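Local coordinates for protein putative methylthioribose-1-phosphate isomerase (Pyrococcus horikoshii OT3, PDB 6A34) that isomerises 5-methylthioribose 1-phosphate to 5-methylthioribulose 1-phosphate, a step in the salvage of methionine, at residues 182-187 with 218-223; 242-247 with 262-267. All coordinates share one frame; numbering follows the deposited sequence.

Interactions 1 and 2 lie in one Rossmann-like alpha/beta unit, their centres about 18 Å apart. In interaction 1 helix 180-189 meets the chain leading into edge strand 222-225; in interaction 2 strand 241-244 meets helix 261-270. Helix 180-189 also lies against one side of strand 241-244, Val183 CG1 packing on Ile243 CD1 at 3.9 Å, while helix 261-270 packs on the other through Ile242 and Val244. Interaction 2 is nearer the predicted active site: Asp247, the probable proton donor, follows its strand, and the Val244 side chain lies about 7 Å from that of Cys167, the predicted transition-state stabiliser. In interaction 1 the Arg185 side chain is about 10 Å from that of Arg57, predicted to bind substrate.

Interaction 1: 182-187 with 218-223; sequences SVVRVM and DGLNVK
Arg185 reaches from helix 180-189 to the carboxylate of Asp218, while the preceding residue, Val184, packs on Leu220. From CB of Arg185, a chi1 of -78° swings CG away from the carbonyl carbon, and the chain then runs extended to NE, which takes the head group off the helix and across to Asp218. CD passes Asp218 OD2 at 4.1 Å. NE then donates to that same Asp218 OD2 over 2.9 Å, in a bent bond of 146° at the hydrogen, and Arg185 NH2 donates to Asp218 OD2 over another 2.9 Å. The grip of this salt bridge is therefore side-on and forked, two nitrogens on one oxygen, with CZ of Arg185 3.3 Å from Asp218 OD2. That oxygen lies in the guanidinium plane, yet the carboxylate is turned 83° from it, so the usual flat, two-oxygen pairing is not made. NH1 of Arg185 goes to Leu177 O, and NH2 also pairs with Glu214; Asp218 OD2 in turn shares a hydrogen bond with Thr11, and OD1 takes one from Lys12 N. The buried charges are thus held from several directions, which should fix the guanidinium's rotation. One residue earlier on the helix, Val184 CG2 meets Leu220 CD2 at 3.9 Å, and Leu220 CD2 also lies 4.1 Å from Val184 O. Gly219, in a Schellman motif, ends helix 206-217 and turns the chain toward strand 222-225; Tyr215 of that helix touches Val184, Arg185 and Leu220 alike, joining both helices to the sheet's edge.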
loop_
_atom_site.group_PDB
_atom_site.type_symbol
_atom_site.label_atom_id
_atom_site.label_comp_id
_atom_site.label_asym_id
_atom_site.label_seq_id
_atom_site.Cartn_x
_atom_site.Cartn_y
_atom_site.Cartn_z
ATOM N N SER A 182 -17.322 13.779 8.885
ATOM C CA SER A 182 -18.463 14.197 9.674
ATOM C C SER A 182 -18.980 13.035 10.507
ATOM O O SER A 182 -19.304 13.195 11.671
ATOM C CB SER A 182 -19.555 14.761 8.831
ATOM O OG SER A 182 -20.466 15.445 9.666
ATOM N N VAL A 183 -19.014 11.855 9.900
ATOM C CA VAL A 183 -19.591 10.690 10.564
ATOM C C VAL A 183 -18.730 10.342 11.770
ATOM O O VAL A 183 -19.257 10.138 12.841
ATOM C CB VAL A 183 -19.734 9.491 9.606
ATOM C CG1 VAL A 183 -20.083 8.216 10.340
ATOM C CG2 VAL A 183 -20.781 9.780 8.547
ATOM N N VAL A 184 -17.413 10.241 11.557
ATOM C CA VAL A 184 -16.492 9.884 12.616
ATOM C C VAL A 184 -16.392 11.010 13.659
ATOM O O VAL A 184 -16.191 10.722 14.854
ATOM C CB VAL A 184 -15.121 9.455 12.075
ATOM C CG1 VAL A 184 -15.239 8.212 11.215
ATOM C CG2 VAL A 184 -14.422 10.566 11.319
ATOM N N ARG A 185 -16.576 12.269 13.254
ATOM C CA ARG A 185 -16.573 13.378 14.266
ATOM C C ARG A 185 -17.820 13.275 15.171
ATOM O O ARG A 185 -17.719 13.326 16.372
ATOM C CB ARG A 185 -16.417 14.732 13.571
ATOM C CG ARG A 185 -14.976 15.003 13.164
ATOM C CD ARG A 185 -14.863 16.229 12.275
ATOM N NE ARG A 185 -13.467 16.661 12.187
ATOM C CZ ARG A 185 -12.630 16.315 11.220
ATOM N NH1 ARG A 185 -13.095 15.736 10.124
ATOM N NH2 ARG A 185 -11.330 16.548 11.359
ATOM N N VAL A 186 -18.990 12.998 14.593
ATOM C CA VAL A 186 -20.173 12.834 15.399
ATOM C C VAL A 186 -20.006 11.626 16.331
ATOM O O VAL A 186 -20.325 11.702 17.519
ATOM C CB VAL A 186 -21.427 12.711 14.526
ATOM C CG1 VAL A 186 -22.620 12.316 15.354
ATOM C CG2 VAL A 186 -21.705 13.991 13.772
ATOM N N MET A 187 -19.501 10.510 15.792
ATOM C CA MET A 187 -19.301 9.317 16.566
ATOM C C MET A 187 -18.346 9.621 17.731
ATOM O O MET A 187 -18.545 9.117 18.838
ATOM C CB MET A 187 -18.737 8.174 15.705
ATOM C CG MET A 187 -19.749 7.609 14.739
ATOM S SD MET A 187 -19.144 6.191 13.796
ATOM C CE MET A 187 -18.965 4.971 15.103
ATOM N N ASP A 218 -8.023 16.805 15.890
ATOM C CA ASP A 218 -9.252 16.888 16.624
ATOM C C ASP A 218 -9.290 15.905 17.786
ATOM O O ASP A 218 -10.324 15.803 18.450
ATOM C CB ASP A 218 -10.453 16.708 15.694
ATOM C CG ASP A 218 -10.862 17.992 14.994
ATOM O OD1 ASP A 218 -10.544 19.074 15.549
ATOM O OD2 ASP A 218 -11.516 17.912 13.901
ATOM N N GLY A 219 -8.207 15.162 18.037
ATOM C CA GLY A 219 -8.177 14.234 19.184
ATOM C C GLY A 219 -8.992 12.949 19.007
ATOM O O GLY A 219 -9.356 12.293 19.990
ATOM N N LEU A 220 -9.273 12.532 17.766
ATOM C CA LEU A 220 -9.851 11.180 17.558
ATOM C C LEU A 220 -8.771 10.131 17.870
ATOM O O LEU A 220 -7.603 10.360 17.614
ATOM C CB LEU A 220 -10.333 11.043 16.110
ATOM C CG LEU A 220 -11.752 11.517 15.830
ATOM C CD1 LEU A 220 -11.925 13.013 16.121
ATOM C CD2 LEU A 220 -12.123 11.202 14.386
ATOM N N ASN A 221 -9.157 8.959 18.394
ATOM C CA ASN A 221 -8.181 7.878 18.543
ATOM C C ASN A 221 -7.963 7.160 17.183
ATOM O O ASN A 221 -8.822 6.518 16.659
ATOM C CB ASN A 221 -8.595 6.954 19.680
ATOM C CG ASN A 221 -7.631 5.808 19.851
ATOM O OD1 ASN A 221 -6.430 6.035 19.760
ATOM N ND2 ASN A 221 -8.140 4.591 20.056
ATOM N N VAL A 222 -6.732 7.160 16.680
ATOM C CA VAL A 222 -6.440 6.848 15.301
ATOM C C VAL A 222 -5.226 5.911 15.267
ATOM O O VAL A 222 -4.353 5.980 16.158
ATOM C CB VAL A 222 -6.206 8.194 14.601
ATOM C CG1 VAL A 222 -4.993 8.237 13.715
ATOM C CG2 VAL A 222 -7.454 8.718 13.930
ATOM N N LYS A 223 -5.190 5.017 14.271
ATOM C CA LYS A 223 -4.055 4.154 14.033
ATOM C C LYS A 223 -3.793 4.068 12.529
ATOM O O LYS A 223 -4.696 3.674 11.760
ATOM C CB LYS A 223 -4.288 2.762 14.613
ATOM C CG LYS A 223 -3.823 2.589 16.047
ATOM C CD LYS A 223 -3.567 1.157 16.451
ATOM C CE LYS A 223 -3.915 0.903 17.905
ATOM N NZ LYS A 223 -3.415 1.971 18.797
#

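Interaction 2: 242-247 with 262-267; sequences IIVGAD and YMLAVL
The beta-alpha-beta crossover between the neighbouring parallel strands 241-244 and 275-278 carries strands 248-250 and 255-258 of a second sheet before it runs through helix 261-270, and here Ile242 and Val244 of the first strand receive Leu264 of that helix. Leu264 points at the strand, with CD1 anti to its CA (chi2 -177°), so this methyl is carried out to Val244 CG1, 4.3 Å away. Two residues back, Ile242 approaches from the other end of the leucine: its extended side chain sets CD1 4.3 Å from the backbone oxygen Leu264 O, a methyl against a carbonyl rather than methyl against methyl. The nearest CA atoms, those of Ile242 and Leu264, are 8.1 Å apart. Ile243, between the two, faces the other side of the sheet. Phe275 of the adjoining strand touches Ile242 and Val244, and Met234 of helix 230-235 touches Ile242 and Leu264. The helix also faces the second subunit, where Val266 packs on Leu267 of that chain. Beyond the strand the chain goes on to Asp247, the predicted proton donor, and Val244 touches Asn257, predicted to bind substrate. Apart from the Ile242 methyl against a carbonyl oxygen, the contact is apolar, and it is slight, 123 Å² in all: between these two segments the fit probably depends on side-chain shape, with Phe275 and Met234 completing the packing.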
loop_
_atom_site.group_PDB
_atom_site.type_symbol
_atom_site.label_atom_id
_atom_site.label_comp_id
_atom_site.label_asym_id
_atom_site.label_seq_id
_atom_site.Cartn_x
_atom_site.Cartn_y
_atom_site.Cartn_z
ATOM N N ILE A 242 -16.589 -0.595 8.166
ATOM C CA ILE A 242 -15.736 0.130 7.247
ATOM C C ILE A 242 -16.581 1.230 6.589
ATOM O O ILE A 242 -17.675 0.996 6.211
ATOM C CB ILE A 242 -15.149 -0.835 6.204
ATOM C CG1 ILE A 242 -14.225 -1.870 6.840
ATOM C CG2 ILE A 242 -14.469 -0.060 5.110
ATOM C CD1 ILE A 242 -14.015 -3.115 6.000
ATOM N N ILE A 243 -16.058 2.448 6.508
ATOM C CA ILE A 243 -16.756 3.518 5.871
ATOM C C ILE A 243 -15.779 4.188 4.920
ATOM O O ILE A 243 -14.629 4.445 5.283
ATOM C CB ILE A 243 -17.405 4.507 6.870
ATOM C CG1 ILE A 243 -18.220 5.566 6.124
ATOM C CG2 ILE A 243 -16.417 5.158 7.800
ATOM C CD1 ILE A 243 -19.130 6.386 6.993
ATOM N N VAL A 244 -16.261 4.424 3.701
ATOM C CA VAL A 244 -15.493 5.091 2.684
ATOM C C VAL A 244 -16.336 6.198 2.058
ATOM O O VAL A 244 -17.556 6.206 2.160
ATOM C CB VAL A 244 -15.000 4.113 1.614
ATOM C CG1 VAL A 244 -14.091 3.055 2.219
ATOM C CG2 VAL A 244 -16.165 3.512 0.853
ATOM N N GLY A 245 -15.657 7.149 1.425
ATOM C CA GLY A 245 -16.340 8.145 0.610
ATOM C C GLY A 245 -16.589 7.599 -0.783
ATOM O O GLY A 245 -16.419 6.420 -1.021
ATOM N N ALA A 246 -17.013 8.469 -1.710
ATOM C CA ALA A 246 -17.247 8.084 -3.104
ATOM C C ALA A 246 -16.899 9.256 -4.011
ATOM O O ALA A 246 -17.361 10.362 -3.762
ATOM C CB ALA A 246 -18.681 7.671 -3.300
ATOM N N ASP A 247 -16.123 9.004 -5.069
ATOM C CA ASP A 247 -15.915 10.020 -6.081
ATOM C C ASP A 247 -17.163 10.089 -6.975
ATOM O O ASP A 247 -17.554 11.154 -7.386
ATOM C CB ASP A 247 -14.561 9.851 -6.764
ATOM C CG ASP A 247 -13.469 10.126 -5.733
ATOM O OD1 ASP A 247 -13.222 11.327 -5.425
ATOM O OD2 ASP A 247 -12.935 9.147 -5.162
ATOM N N TYR A 262 -12.203 -1.059 -3.660
ATOM C CA TYR A 262 -12.699 -2.339 -4.128
ATOM C C TYR A 262 -12.083 -3.462 -3.300
ATOM O O TYR A 262 -12.784 -4.382 -2.905
ATOM C CB TYR A 262 -12.485 -2.529 -5.638
ATOM C CG TYR A 262 -12.812 -3.921 -6.117
ATOM C CD1 TYR A 262 -14.083 -4.439 -5.971
ATOM C CD2 TYR A 262 -11.846 -4.733 -6.696
ATOM C CE1 TYR A 262 -14.392 -5.735 -6.367
ATOM C CE2 TYR A 262 -12.139 -6.024 -7.103
ATOM C CZ TYR A 262 -13.413 -6.536 -6.938
ATOM O OH TYR A 262 -13.714 -7.803 -7.362
ATOM N N MET A 263 -10.784 -3.357 -3.021
ATOM C CA MET A 263 -10.049 -4.339 -2.176
ATOM C C MET A 263 -10.727 -4.491 -0.806
ATOM O O MET A 263 -10.951 -5.624 -0.326
ATOM C CB MET A 263 -8.589 -3.929 -1.967
ATOM C CG MET A 263 -7.842 -4.853 -0.960
ATOM S SD MET A 263 -7.618 -4.062 0.666
ATOM C CE MET A 263 -6.334 -2.935 0.132
ATOM N N LEU A 264 -11.008 -3.347 -0.175
ATOM C CA LEU A 264 -11.704 -3.250 1.136
ATOM C C LEU A 264 -13.111 -3.855 1.063
ATOM O O LEU A 264 -13.564 -4.494 1.993
ATOM C CB LEU A 264 -11.812 -1.773 1.538
ATOM C CG LEU A 264 -10.516 -1.092 1.965
ATOM C CD1 LEU A 264 -10.797 0.345 2.395
ATOM C CD2 LEU A 264 -9.833 -1.888 3.073
ATOM N N ALA A 265 -13.842 -3.546 -0.005
ATOM C CA ALA A 265 -15.218 -4.087 -0.186
ATOM C C ALA A 265 -15.162 -5.629 -0.169
ATOM O O ALA A 265 -15.950 -6.275 0.520
ATOM C CB ALA A 265 -15.825 -3.559 -1.473
ATOM N N VAL A 266 -14.184 -6.206 -0.874
ATOM C CA VAL A 266 -14.087 -7.662 -0.985
ATOM C C VAL A 266 -13.632 -8.212 0.360
ATOM O O VAL A 266 -14.266 -9.095 0.886
ATOM C CB VAL A 266 -13.174 -8.103 -2.143
ATOM C CG1 VAL A 266 -12.864 -9.602 -2.112
ATOM C CG2 VAL A 266 -13.803 -7.732 -3.472
ATOM N N LEU A 267 -12.652 -7.579 0.999
ATOM C CA LEU A 267 -12.269 -8.086 2.350
ATOM C C LEU A 267 -13.354 -7.904 3.392
ATOM O O LEU A 267 -13.518 -8.792 4.231
ATOM C CB LEU A 267 -10.990 -7.425 2.803
ATOM C CG LEU A 267 -9.793 -7.793 1.942
ATOM C CD1 LEU A 267 -8.790 -6.665 2.098
ATOM C CD2 LEU A 267 -9.233 -9.132 2.381
#